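PDB 2NS6: mobilization protein A from Pseudomonas aeruginosa, which nicks one DNA strand at the plasmid origin of transfer, as the metal-dependent relaxase that prepares mobilizable plasmid DNA for conjugation. Local coordinates for residues V74-P79 and P118-M123; E37-E42 and L108-G113; Y3-K8 and Q167-W172. All coordinates share one frame; numbering follows the deposited sequence.

Contact 1. Residues V74-P79 and P118-M123; sequences VEFALP and PHCHLM. With MN (manganese (II) ion), chain B.
Val74 to Ala77 pair with Leu122 to His119 as neighbouring antiparallel strands, their directions 165° apart, with Val74–Leu122 and Phe76–Cys120 as hydrogen-bonded pairs; Leu78 N, donating a hydrogen bond to Pro118 O, carries the ladder one step past the strand. On the face of Val74, Phe76, Cys120 and Leu122 the ring of Phe76 lies against Cys120, whose CB sits over one ring face, 3.7 Å from its centroid. Cys120 SG lies obliquely beside the ring, 3.2 Å from Phe76 CZ, in a sulfur-aromatic contact. CG of Phe76 stands between backbone N and carbonyl carbon (chi1 45°), which starts the ring toward Cys120; Leu122 CB lies at the ring edge, near its plane. Helix 164-181 covers this face through Trp172, which meets the same ring. The other face carries the histidine cluster characteristic of relaxases of the MobA/MobL family: His119 NE2 binds manganese at 2.3 Å and His121 NE2 at 2.4 Å, with His111 completing the protein ligands. Glu75, extended from the neighbouring strand, runs side by side with His121, its CG over one face of the imidazole and its OE1 3.3 Å from His121 CE1. If ionised, the carboxylate could favour the positive charge of the single metal site, although it is not a ligand. His119 ND1 is hydrogen-bonded to Asn117 O, which fixes the ring's rotation and turns NE2 to the manganese.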
ATOM      1  N   VAL A  74       5.539   2.311  -2.051  1.00 18.17           N
ATOM      2  CA  VAL A  74       5.980   3.590  -1.523  1.00 18.50           C
ATOM      3  C   VAL A  74       6.731   3.342  -0.217  1.00 18.64           C
ATOM      4  O   VAL A  74       6.333   2.487   0.579  1.00 17.80           O
ATOM      5  CB  VAL A  74       4.783   4.525  -1.250  1.00 19.17           C
ATOM      6  CG1 VAL A  74       5.282   5.882  -0.778  1.00 22.54           C
ATOM      7  CG2 VAL A  74       3.942   4.686  -2.510  1.00 19.71           C
ATOM      8  N   GLU A  75       7.822   4.077  -0.010  1.00 17.87           N
ATOM      9  CA  GLU A  75       8.620   3.938   1.211  1.00 19.17           C
ATOM     10  C   GLU A  75       8.909   5.300   1.821  1.00 19.37           C
ATOM     11  O   GLU A  75       9.357   6.218   1.130  1.00 18.33           O
ATOM     12  CB  GLU A  75       9.949   3.233   0.931  1.00 20.92           C
ATOM     13  CG  GLU A  75      10.640   2.761   2.211  1.00 24.16           C
ATOM     14  CD  GLU A  75      11.930   2.000   1.951  1.00 27.59           C
ATOM     15  OE1 GLU A  75      11.981   1.217   0.981  1.00 28.54           O
ATOM     16  OE2 GLU A  75      12.886   2.175   2.735  1.00 31.07           O
ATOM     17  N   PHE A  76       8.659   5.431   3.118  1.00 18.24           N
ATOM     18  CA  PHE A  76       8.904   6.698   3.794  1.00 18.11           C
ATOM     19  C   PHE A  76       9.391   6.518   5.228  1.00 16.80           C
ATOM     20  O   PHE A  76       8.938   5.628   5.943  1.00 15.51           O
ATOM     21  CB  PHE A  76       7.639   7.569   3.766  1.00 17.51           C
ATOM     22  CG  PHE A  76       6.369   6.837   4.112  1.00 19.46           C
ATOM     23  CD1 PHE A  76       5.760   5.989   3.190  1.00 19.32           C
ATOM     24  CD2 PHE A  76       5.789   6.983   5.366  1.00 19.09           C
ATOM     25  CE1 PHE A  76       4.589   5.308   3.512  1.00 19.07           C
ATOM     26  CE2 PHE A  76       4.617   6.306   5.697  1.00 20.86           C
ATOM     27  CZ  PHE A  76       4.020   5.462   4.770  1.00 18.74           C
ATOM     28  N   ALA A  77      10.333   7.362   5.637  1.00 15.94           N
ATOM     29  CA  ALA A  77      10.879   7.301   6.985  1.00 15.80           C
ATOM     30  C   ALA A  77       9.864   7.872   7.970  1.00 16.80           C
ATOM     31  O   ALA A  77       9.090   8.766   7.621  1.00 18.79           O
ATOM     32  CB  ALA A  77      12.191   8.098   7.056  1.00 16.65           C
ATOM     33  N   LEU A  78       9.873   7.353   9.193  1.00 16.87           N
ATOM     34  CA  LEU A  78       8.960   7.806  10.249  1.00 17.48           C
ATOM     35  C   LEU A  78       9.719   8.616  11.313  1.00 17.27           C
ATOM     36  O   LEU A  78      10.860   8.302  11.639  1.00 15.66           O
ATOM     37  CB  LEU A  78       8.289   6.595  10.912  1.00 15.50           C
ATOM     38  CG  LEU A  78       7.313   5.776  10.058  1.00 18.30           C
ATOM     39  CD1 LEU A  78       6.969   4.482  10.766  1.00 13.64           C
ATOM     40  CD2 LEU A  78       6.048   6.598   9.788  1.00 20.12           C
ATOM     41  N   PRO A  79       9.095   9.675  11.862  1.00 19.09           N
ATOM     42  CA  PRO A  79       9.769  10.483  12.886  1.00 19.10           C
ATOM     43  C   PRO A  79      10.114   9.633  14.111  1.00 21.31           C
ATOM     44  O   PRO A  79       9.237   8.968  14.675  1.00 20.96           O
ATOM     45  CB  PRO A  79       8.736  11.561  13.210  1.00 20.79           C
ATOM     46  CG  PRO A  79       7.976  11.706  11.925  1.00 21.24           C
ATOM     47  CD  PRO A  79       7.795  10.268  11.498  1.00 19.45           C
ATOM     48  N   PRO A 118      13.076   4.090  11.919  1.00 25.86           N
ATOM     49  CA  PRO A 118      11.771   3.457  11.704  1.00 23.24           C
ATOM     50  C   PRO A 118      11.247   3.906  10.345  1.00 19.68           C
ATOM     51  O   PRO A 118      11.336   5.084  10.004  1.00 20.09           O
ATOM     52  CB  PRO A 118      10.923   4.014  12.846  1.00 24.20           C
ATOM     53  CG  PRO A 118      11.925   4.267  13.922  1.00 27.67           C
ATOM     54  CD  PRO A 118      13.068   4.889  13.155  1.00 26.56           C
ATOM     55  N   HIS A 119      10.718   2.975   9.560  1.00 19.12           N
ATOM     56  CA  HIS A 119      10.190   3.319   8.242  1.00 17.95           C
ATOM     57  C   HIS A 119       8.952   2.501   7.884  1.00 16.77           C
ATOM     58  O   HIS A 119       8.652   1.483   8.517  1.00 15.73           O
ATOM     59  CB  HIS A 119      11.273   3.141   7.166  1.00 19.85           C
ATOM     60  CG  HIS A 119      11.905   1.784   7.163  1.00 22.61           C
ATOM     61  ND1 HIS A 119      12.814   1.389   8.117  1.00 22.92           N
ATOM     62  CD2 HIS A 119      11.740   0.725   6.334  1.00 21.69           C
ATOM     63  CE1 HIS A 119      13.183   0.142   7.879  1.00 24.38           C
ATOM     64  NE2 HIS A 119      12.546  -0.283   6.803  1.00 23.36           N
ATOM     65  N   CYS A 120       8.242   2.948   6.853  1.00 15.11           N
ATOM     66  CA  CYS A 120       7.020   2.284   6.423  1.00 16.85           C
ATOM     67  C   CYS A 120       7.027   1.844   4.960  1.00 17.63           C
ATOM     68  O   CYS A 120       7.385   2.618   4.076  1.00 18.76           O
ATOM     69  CB  CYS A 120       5.831   3.217   6.666  1.00 17.18           C
ATOM     70  SG  CYS A 120       4.242   2.531   6.155  1.00 25.05           S
ATOM     71  N   HIS A 121       6.646   0.595   4.706  1.00 14.73           N
ATOM     72  CA  HIS A 121       6.571   0.083   3.337  1.00 14.67           C
ATOM     73  C   HIS A 121       5.077   0.032   3.025  1.00 14.00           C
ATOM     74  O   HIS A 121       4.300  -0.491   3.815  1.00 11.90           O
ATOM     75  CB  HIS A 121       7.168  -1.324   3.235  1.00 12.64           C
ATOM     76  CG  HIS A 121       8.658  -1.364   3.374  1.00 15.28           C
ATOM     77  ND1 HIS A 121       9.510  -1.258   2.297  1.00 15.92           N
ATOM     78  CD2 HIS A 121       9.448  -1.496   4.467  1.00 13.79           C
ATOM     79  CE1 HIS A 121      10.761  -1.325   2.721  1.00 15.07           C
ATOM     80  NE2 HIS A 121      10.749  -1.470   4.032  1.00 12.36           N
ATOM     81  N   LEU A 122       4.674   0.579   1.888  1.00 14.50           N
ATOM     82  CA  LEU A 122       3.260   0.586   1.544  1.00 15.69           C
ATOM     83  C   LEU A 122       3.047   0.229   0.083  1.00 16.12           C
ATOM     84  O   LEU A 122       3.548   0.910  -0.811  1.00 18.42           O
ATOM     85  CB  LEU A 122       2.668   1.968   1.868  1.00 14.30           C
ATOM     86  CG  LEU A 122       1.205   2.372   1.633  1.00 17.08           C
ATOM     87  CD1 LEU A 122       1.129   3.122   0.339  1.00 18.92           C
ATOM     88  CD2 LEU A 122       0.262   1.189   1.660  1.00 11.64           C
ATOM     89  N   MET A 123       2.335  -0.863  -0.162  1.00 16.46           N
ATOM     90  CA  MET A 123       2.065  -1.253  -1.534  1.00 15.84           C
ATOM     91  C   MET A 123       0.612  -0.966  -1.847  1.00 15.20           C
ATOM     92  O   MET A 123      -0.295  -1.322  -1.088  1.00 15.89           O
ATOM     93  CB  MET A 123       2.437  -2.724  -1.783  1.00 17.11           C
ATOM     94  CG  MET A 123       2.113  -3.691  -0.676  1.00 18.84           C
ATOM     95  SD  MET A 123       3.065  -5.276  -0.784  1.00 18.32           S
ATOM     96  CE  MET A 123       2.318  -6.065  -2.251  1.00 18.47           C
TER
HETATM   97 MN    MN B1001      12.205  -2.261   5.754  1.00 24.02          MN
HETATM   98  O   HOH W   1      13.837  -2.995   7.309  1.00 25.08           O

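Contact 2. Residues E37-E42 and L108-G113; sequences EVLHAE and LAIHAG. With MN (manganese (II) ion), chain B.
Backbone pairing joins Glu37–Glu42 to Leu108–Gly113 in antiparallel fashion, with a beta bulge where the register slips by one between Val38 and His40. Leu39 N and Ala112 N bond to Ile110 O and Glu37 O around the bulge, and the regular ladder resumes at His40–Ile110 and Glu42–Leu108. Apolar contacts follow the face of His40 and Ile110. Leu108 CG presses on Glu42 CG at 3.4 Å, and Ile110 CD1 lies 3.9 Å from His40 CB; helix 84-99 packs against this face. At the bulge, Leu39 CD1 reaches Ala112 CB at 3.5 Å. The polar contact here runs along one strand: His40 NE2 donates to Glu42 OE2 over 3.1 Å, almost straight at 178°, in the imidazole plane and onto the anti lone pair of the oxygen. Ser92 also bonds to that oxygen, and Tyr106 to OE1. Metal chemistry occupies the face of Val38 and His111. His111 ND1 binds manganese at 2.4 Å, while its NE2 is hydrogen-bonded to Ile25 O. Glu37 crosses this ring at about a right angle, with CG over one face; a bend at chi2 (66°) turns CD aside from the extended path, and OE1 accepts a 2.6 Å hydrogen bond from a water that is itself a ligand of the ion. Glu37 is thus a second-shell residue, consistent with its orienting the metal-bound water, which a carboxylate there, if charged, might also polarise.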
ATOM      1  N   GLU A  37      11.443  -7.460  13.091  1.00 21.67           N
ATOM      2  CA  GLU A  37      11.614  -6.244  12.315  1.00 20.49           C
ATOM      3  C   GLU A  37      10.271  -5.524  12.073  1.00 20.03           C
ATOM      4  O   GLU A  37      10.250  -4.314  11.827  1.00 19.57           O
ATOM      5  CB  GLU A  37      12.301  -6.574  10.993  1.00 19.56           C
ATOM      6  CG  GLU A  37      12.436  -5.405  10.039  1.00 20.15           C
ATOM      7  CD  GLU A  37      13.359  -4.326  10.554  1.00 21.08           C
ATOM      8  OE1 GLU A  37      13.467  -3.269   9.892  1.00 20.50           O
ATOM      9  OE2 GLU A  37      13.980  -4.530  11.617  1.00 19.84           O
ATOM     10  N   VAL A  38       9.159  -6.255  12.162  1.00 18.17           N
ATOM     11  CA  VAL A  38       7.830  -5.667  11.937  1.00 18.13           C
ATOM     12  C   VAL A  38       7.131  -5.201  13.211  1.00 17.89           C
ATOM     13  O   VAL A  38       6.827  -6.000  14.094  1.00 17.36           O
ATOM     14  CB  VAL A  38       6.878  -6.647  11.218  1.00 17.76           C
ATOM     15  CG1 VAL A  38       5.556  -5.931  10.884  1.00 18.41           C
ATOM     16  CG2 VAL A  38       7.521  -7.158   9.955  1.00 16.75           C
ATOM     17  N   LEU A  39       6.871  -3.900  13.279  1.00 18.73           N
ATOM     18  CA  LEU A  39       6.225  -3.267  14.429  1.00 17.69           C
ATOM     19  C   LEU A  39       4.716  -3.109  14.243  1.00 18.25           C
ATOM     20  O   LEU A  39       3.971  -2.987  15.221  1.00 17.23           O
ATOM     21  CB  LEU A  39       6.846  -1.888  14.656  1.00 18.76           C
ATOM     22  CG  LEU A  39       8.048  -1.706  15.608  1.00 22.12           C
ATOM     23  CD1 LEU A  39       9.003  -2.874  15.558  1.00 21.10           C
ATOM     24  CD2 LEU A  39       8.751  -0.407  15.235  1.00 21.39           C
ATOM     25  N   HIS A  40       4.275  -3.109  12.987  1.00 15.40           N
ATOM     26  CA  HIS A  40       2.866  -2.947  12.661  1.00 16.42           C
ATOM     27  C   HIS A  40       2.583  -3.295  11.212  1.00 16.09           C
ATOM     28  O   HIS A  40       3.414  -3.067  10.339  1.00 15.34           O
ATOM     29  CB  HIS A  40       2.434  -1.503  12.889  1.00 16.08           C
ATOM     30  CG  HIS A  40       1.012  -1.231  12.505  1.00 18.44           C
ATOM     31  ND1 HIS A  40      -0.057  -1.812  13.154  1.00 18.83           N
ATOM     32  CD2 HIS A  40       0.480  -0.428  11.551  1.00 16.64           C
ATOM     33  CE1 HIS A  40      -1.183  -1.376  12.619  1.00 19.00           C
ATOM     34  NE2 HIS A  40      -0.885  -0.533  11.645  1.00 15.73           N
ATOM     35  N   ALA A  41       1.395  -3.836  10.964  1.00 17.17           N
ATOM     36  CA  ALA A  41       0.982  -4.187   9.613  1.00 17.81           C
ATOM     37  C   ALA A  41      -0.528  -4.016   9.512  1.00 16.39           C
ATOM     38  O   ALA A  41      -1.241  -4.238  10.482  1.00 17.35           O
ATOM     39  CB  ALA A  41       1.371  -5.624   9.298  1.00 15.14           C
ATOM     40  N   GLU A  42      -1.002  -3.592   8.343  1.00 16.59           N
ATOM     41  CA  GLU A  42      -2.430  -3.414   8.095  1.00 14.26           C
ATOM     42  C   GLU A  42      -2.689  -3.284   6.594  1.00 13.85           C
ATOM     43  O   GLU A  42      -1.826  -2.840   5.836  1.00 14.01           O
ATOM     44  CB  GLU A  42      -2.978  -2.157   8.801  1.00 15.65           C
ATOM     45  CG  GLU A  42      -2.445  -0.834   8.245  1.00 17.42           C
ATOM     46  CD  GLU A  42      -3.243   0.385   8.725  1.00 20.90           C
ATOM     47  OE1 GLU A  42      -4.159   0.837   8.000  1.00 21.52           O
ATOM     48  OE2 GLU A  42      -2.956   0.886   9.830  1.00 21.06           O
ATOM     49  N   LEU A 108       0.297  -2.243   4.214  1.00 13.47           N
ATOM     50  CA  LEU A 108       1.425  -1.464   4.692  1.00 14.03           C
ATOM     51  C   LEU A 108       2.017  -2.127   5.914  1.00 15.11           C
ATOM     52  O   LEU A 108       1.344  -2.854   6.638  1.00 13.13           O
ATOM     53  CB  LEU A 108       0.992  -0.036   5.044  1.00 18.49           C
ATOM     54  CG  LEU A 108       0.165   0.220   6.300  1.00 19.61           C
ATOM     55  CD1 LEU A 108       1.078   0.385   7.499  1.00 21.15           C
ATOM     56  CD2 LEU A 108      -0.664   1.489   6.118  1.00 24.49           C
ATOM     57  N   ALA A 109       3.291  -1.873   6.143  1.00 13.05           N
ATOM     58  CA  ALA A 109       3.948  -2.443   7.294  1.00 14.03           C
ATOM     59  C   ALA A 109       4.935  -1.401   7.798  1.00 13.21           C
ATOM     60  O   ALA A 109       5.511  -0.642   7.009  1.00 14.70           O
ATOM     61  CB  ALA A 109       4.670  -3.730   6.886  1.00 10.90           C
ATOM     62  N   ILE A 110       5.102  -1.342   9.109  1.00 14.13           N
ATOM     63  CA  ILE A 110       6.052  -0.413   9.729  1.00 15.17           C
ATOM     64  C   ILE A 110       7.235  -1.268  10.179  1.00 16.05           C
ATOM     65  O   ILE A 110       7.043  -2.314  10.795  1.00 18.51           O
ATOM     66  CB  ILE A 110       5.435   0.299  10.975  1.00 16.40           C
ATOM     67  CG1 ILE A 110       4.425   1.364  10.528  1.00 17.66           C
ATOM     68  CG2 ILE A 110       6.554   0.929  11.822  1.00 16.44           C
ATOM     69  CD1 ILE A 110       3.638   2.018  11.673  1.00 20.72           C
ATOM     70  N   HIS A 111       8.449  -0.826   9.865  1.00 16.99           N
ATOM     71  CA  HIS A 111       9.657  -1.559  10.232  1.00 18.38           C
ATOM     72  C   HIS A 111      10.549  -0.829  11.238  1.00 22.11           C
ATOM     73  O   HIS A 111      10.598   0.403  11.266  1.00 22.30           O
ATOM     74  CB  HIS A 111      10.484  -1.868   8.980  1.00 15.83           C
ATOM     75  CG  HIS A 111       9.938  -2.990   8.155  1.00 12.78           C
ATOM     76  ND1 HIS A 111      10.500  -3.377   6.959  1.00 11.70           N
ATOM     77  CD2 HIS A 111       8.888  -3.824   8.366  1.00 12.83           C
ATOM     78  CE1 HIS A 111       9.824  -4.402   6.467  1.00 11.98           C
ATOM     79  NE2 HIS A 111       8.841  -4.693   7.304  1.00 11.88           N
ATOM     80  N   ALA A 112      11.266  -1.598  12.051  1.00 24.13           N
ATOM     81  CA  ALA A 112      12.174  -1.026  13.036  1.00 29.06           C
ATOM     82  C   ALA A 112      13.594  -1.011  12.479  1.00 31.71           C
ATOM     83  O   ALA A 112      14.439  -1.792  12.919  1.00 37.89           O
ATOM     84  CB  ALA A 112      12.141  -1.846  14.323  1.00 27.28           C
ATOM     85  N   GLY A 113      13.862  -0.144  11.511  1.00 34.28           N
ATOM     86  CA  GLY A 113      15.199  -0.076  10.945  1.00 35.01           C
ATOM     87  C   GLY A 113      16.206   0.151  12.058  1.00 36.99           C
ATOM     88  O   GLY A 113      16.475   1.294  12.443  1.00 39.04           O
TER
HETATM   89 MN    MN B1001      12.205  -2.261   5.754  1.00 24.02          MN
HETATM   90  O   HOH W   1      13.837  -2.995   7.309  1.00 25.08           O

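Contact 3. Residues Y3-K8 and Q167-W172; sequences YHLTAK and QTREAW
Leu5 sends its side chain against the helix, where CD1 lies 3.8 Å from Trp172 CB and 4.0 Å from Thr168 CG2. This is the tightly packed, buried part of the contact, and the indole closes it: Tyr3 O lies near the ring plane at its edge, 3.1 Å from Trp172 CD1, while Tyr3 CB comes within 3.4 Å of Trp172 NE1. The looser, solvent side is held by one polar grip. Arg169, extended from CG to NE (chi2 173°, chi3 171°), brings its guanidinium side-on to Leu5 O, with NE at 2.8 Å and NH2 at 2.9 Å. Both nitrogens thus serve a single carbonyl oxygen lying close to the guanidinium plane. His4, an exposed residue, rests its CE1 over one guanidinium face, 3.3 Å from Arg169 NH2. Arg169 NH1 has a second partner in the salt bridge to Glu166. The arrangement is helix-on-sheet packing: the helix segment lies obliquely over strand 5-8, with directions 141° apart. Strand 5-10, an outermost strand, pairs along one edge with strand 71-77; Leu5 and Trp172 both touch Phe94 of helix 84-99, and Trp172 also touches Leu90.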
ATOM      1  N   TYR A   3      11.638  13.855   6.105  1.00 27.01           N
ATOM      2  CA  TYR A   3      11.409  12.420   6.162  1.00 26.14           C
ATOM      3  C   TYR A   3      11.239  11.968   4.726  1.00 25.79           C
ATOM      4  O   TYR A   3      10.135  11.961   4.185  1.00 26.14           O
ATOM      5  CB  TYR A   3      10.170  12.105   7.007  1.00 26.08           C
ATOM      6  CG  TYR A   3      10.304  12.638   8.418  1.00 25.80           C
ATOM      7  CD1 TYR A   3       9.664  13.822   8.801  1.00 24.51           C
ATOM      8  CD2 TYR A   3      11.159  12.019   9.338  1.00 24.86           C
ATOM      9  CE1 TYR A   3       9.879  14.380  10.057  1.00 23.63           C
ATOM     10  CE2 TYR A   3      11.383  12.572  10.597  1.00 23.05           C
ATOM     11  CZ  TYR A   3      10.740  13.755  10.946  1.00 25.09           C
ATOM     12  OH  TYR A   3      10.980  14.331  12.176  1.00 28.19           O
ATOM     13  N   HIS A   4      12.362  11.602   4.118  1.00 24.88           N
ATOM     14  CA  HIS A   4      12.412  11.185   2.729  1.00 23.65           C
ATOM     15  C   HIS A   4      11.400  10.107   2.349  1.00 21.54           C
ATOM     16  O   HIS A   4      11.089   9.219   3.139  1.00 20.14           O
ATOM     17  CB  HIS A   4      13.831  10.727   2.388  1.00 24.14           C
ATOM     18  CG  HIS A   4      14.089  10.611   0.920  1.00 24.12           C
ATOM     19  ND1 HIS A   4      13.620  11.536   0.008  1.00 25.51           N
ATOM     20  CD2 HIS A   4      14.783   9.695   0.205  1.00 23.44           C
ATOM     21  CE1 HIS A   4      14.012  11.190  -1.206  1.00 24.27           C
ATOM     22  NE2 HIS A   4      14.719  10.078  -1.115  1.00 26.21           N
ATOM     23  N   LEU A   5      10.894  10.207   1.125  1.00 20.13           N
ATOM     24  CA  LEU A   5       9.919   9.262   0.596  1.00 18.03           C
ATOM     25  C   LEU A   5      10.272   8.940  -0.849  1.00 18.62           C
ATOM     26  O   LEU A   5      10.596   9.838  -1.627  1.00 19.77           O
ATOM     27  CB  LEU A   5       8.518   9.866   0.675  1.00 15.41           C
ATOM     28  CG  LEU A   5       7.336   9.080   0.097  1.00 18.31           C
ATOM     29  CD1 LEU A   5       6.053   9.490   0.813  1.00 17.23           C
ATOM     30  CD2 LEU A   5       7.214   9.335  -1.402  1.00 15.68           C
ATOM     31  N   THR A   6      10.224   7.660  -1.207  1.00 18.16           N
ATOM     32  CA  THR A   6      10.526   7.236  -2.574  1.00 19.40           C
ATOM     33  C   THR A   6       9.379   6.365  -3.054  1.00 20.91           C
ATOM     34  O   THR A   6       8.477   6.044  -2.285  1.00 21.19           O
ATOM     35  CB  THR A   6      11.827   6.409  -2.647  1.00 19.10           C
ATOM     36  OG1 THR A   6      11.696   5.253  -1.817  1.00 21.23           O
ATOM     37  CG2 THR A   6      13.025   7.230  -2.160  1.00 17.76           C
ATOM     38  N   ALA A   7       9.412   5.973  -4.321  1.00 21.11           N
ATOM     39  CA  ALA A   7       8.346   5.143  -4.866  1.00 22.64           C
ATOM     40  C   ALA A   7       8.764   4.445  -6.151  1.00 23.86           C
ATOM     41  O   ALA A   7       9.605   4.950  -6.886  1.00 24.47           O
ATOM     42  CB  ALA A   7       7.111   5.996  -5.119  1.00 20.72           C
ATOM     43  N   LYS A   8       8.170   3.284  -6.412  1.00 24.63           N
ATOM     44  CA  LYS A   8       8.451   2.514  -7.620  1.00 27.16           C
ATOM     45  C   LYS A   8       7.315   1.521  -7.890  1.00 29.43           C
ATOM     46  O   LYS A   8       6.594   1.134  -6.970  1.00 26.52           O
ATOM     47  CB  LYS A   8       9.774   1.762  -7.481  1.00 26.91           C
ATOM     48  CG  LYS A   8       9.869   0.893  -6.244  1.00 29.22           C
ATOM     49  CD  LYS A   8      11.066  -0.043  -6.316  1.00 29.33           C
ATOM     50  CE  LYS A   8      12.355   0.726  -6.515  1.00 32.37           C
ATOM     51  NZ  LYS A   8      12.524   1.770  -5.462  1.00 33.53           N
ATOM     52  N   GLN A 167       4.231  15.813  -5.096  1.00 25.72           N
ATOM     53  CA  GLN A 167       2.964  16.101  -4.440  1.00 25.53           C
ATOM     54  C   GLN A 167       2.780  15.142  -3.267  1.00 24.60           C
ATOM     55  O   GLN A 167       2.234  15.509  -2.230  1.00 25.04           O
ATOM     56  CB  GLN A 167       1.804  15.927  -5.419  1.00 27.17           C
ATOM     57  CG  GLN A 167       1.330  17.212  -6.082  1.00 30.38           C
ATOM     58  CD  GLN A 167       0.437  16.947  -7.284  1.00 31.62           C
ATOM     59  OE1 GLN A 167      -0.328  15.973  -7.306  1.00 30.45           O
ATOM     60  NE2 GLN A 167       0.522  17.819  -8.291  1.00 31.64           N
ATOM     61  N   THR A 168       3.235  13.907  -3.431  1.00 23.05           N
ATOM     62  CA  THR A 168       3.095  12.922  -2.367  1.00 21.78           C
ATOM     63  C   THR A 168       4.064  13.277  -1.242  1.00 21.73           C
ATOM     64  O   THR A 168       3.729  13.188  -0.059  1.00 20.66           O
ATOM     65  CB  THR A 168       3.350  11.505  -2.922  1.00 22.30           C
ATOM     66  OG1 THR A 168       2.404  11.245  -3.975  1.00 20.20           O
ATOM     67  CG2 THR A 168       3.173  10.452  -1.835  1.00 19.28           C
ATOM     68  N   ARG A 169       5.258  13.716  -1.621  1.00 22.74           N
ATOM     69  CA  ARG A 169       6.267  14.123  -0.652  1.00 23.24           C
ATOM     70  C   ARG A 169       5.773  15.317   0.151  1.00 23.45           C
ATOM     71  O   ARG A 169       5.960  15.374   1.364  1.00 23.41           O
ATOM     72  CB  ARG A 169       7.567  14.462  -1.380  1.00 23.21           C
ATOM     73  CG  ARG A 169       8.299  13.227  -1.832  1.00 20.88           C
ATOM     74  CD  ARG A 169       9.493  13.548  -2.689  1.00 20.78           C
ATOM     75  NE  ARG A 169      10.282  12.350  -2.921  1.00 20.03           N
ATOM     76  CZ  ARG A 169      11.341  12.288  -3.719  1.00 22.11           C
ATOM     77  NH1 ARG A 169      11.745  13.368  -4.375  1.00 23.40           N
ATOM     78  NH2 ARG A 169      11.999  11.142  -3.856  1.00 23.80           N
ATOM     79  N   GLU A 170       5.126  16.269  -0.518  1.00 25.85           N
ATOM     80  CA  GLU A 170       4.605  17.438   0.181  1.00 26.47           C
ATOM     81  C   GLU A 170       3.472  17.003   1.102  1.00 26.81           C
ATOM     82  O   GLU A 170       3.296  17.546   2.193  1.00 27.24           O
ATOM     83  CB  GLU A 170       4.075  18.472  -0.810  1.00 29.75           C
ATOM     84  CG  GLU A 170       3.578  19.743  -0.136  1.00 35.19           C
ATOM     85  CD  GLU A 170       2.948  20.719  -1.106  1.00 37.65           C
ATOM     86  OE1 GLU A 170       2.595  21.838  -0.672  1.00 39.44           O
ATOM     87  OE2 GLU A 170       2.800  20.371  -2.299  1.00 40.93           O
ATOM     88  N   ALA A 171       2.699  16.020   0.651  1.00 26.93           N
ATOM     89  CA  ALA A 171       1.589  15.506   1.442  1.00 25.96           C
ATOM     90  C   ALA A 171       2.137  14.784   2.670  1.00 24.12           C
ATOM     91  O   ALA A 171       1.655  14.986   3.786  1.00 24.18           O
ATOM     92  CB  ALA A 171       0.737  14.565   0.601  1.00 27.42           C
ATOM     93  N   TRP A 172       3.153  13.951   2.470  1.00 23.60           N
ATOM     94  CA  TRP A 172       3.755  13.220   3.582  1.00 22.77           C
ATOM     95  C   TRP A 172       4.301  14.208   4.608  1.00 24.06           C
ATOM     96  O   TRP A 172       4.095  14.039   5.814  1.00 24.01           O
ATOM     97  CB  TRP A 172       4.881  12.307   3.082  1.00 21.30           C
ATOM     98  CG  TRP A 172       5.678  11.641   4.187  1.00 19.72           C
ATOM     99  CD1 TRP A 172       7.034  11.647   4.324  1.00 21.18           C
ATOM    100  CD2 TRP A 172       5.168  10.906   5.312  1.00 19.57           C
ATOM    101  NE1 TRP A 172       7.404  10.972   5.463  1.00 20.69           N
ATOM    102  CE2 TRP A 172       6.280  10.507   6.091  1.00 19.58           C
ATOM    103  CE3 TRP A 172       3.882  10.553   5.740  1.00 19.11           C
ATOM    104  CZ2 TRP A 172       6.149   9.766   7.275  1.00 20.57           C
ATOM    105  CZ3 TRP A 172       3.748   9.814   6.922  1.00 21.15           C
ATOM    106  CH2 TRP A 172       4.879   9.431   7.675  1.00 20.17           C
TER

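Overall arrangement
The three contacts sample one five-stranded antiparallel sheet from edge to edge. Contacts 1 and 2, with centres about 9 Å apart, meet through the neighbouring inner strands 117-124 and 106-113, where His119 O is 2.7 Å from His111 N. Together they supply the three histidines around the manganese and share its bound water. The side chain of His121 in contact 1 is about 6 Å from that of Tyr24, the residue expected to form the covalent DNA intermediate. Contact 3 adjoins contact 1 on the face opposite the manganese, with Phe76 CD2 3.4 Å from Trp172 CZ2. Contacts 2 and 3, at either sheet edge, have centres about 18 Å apart and do not touch.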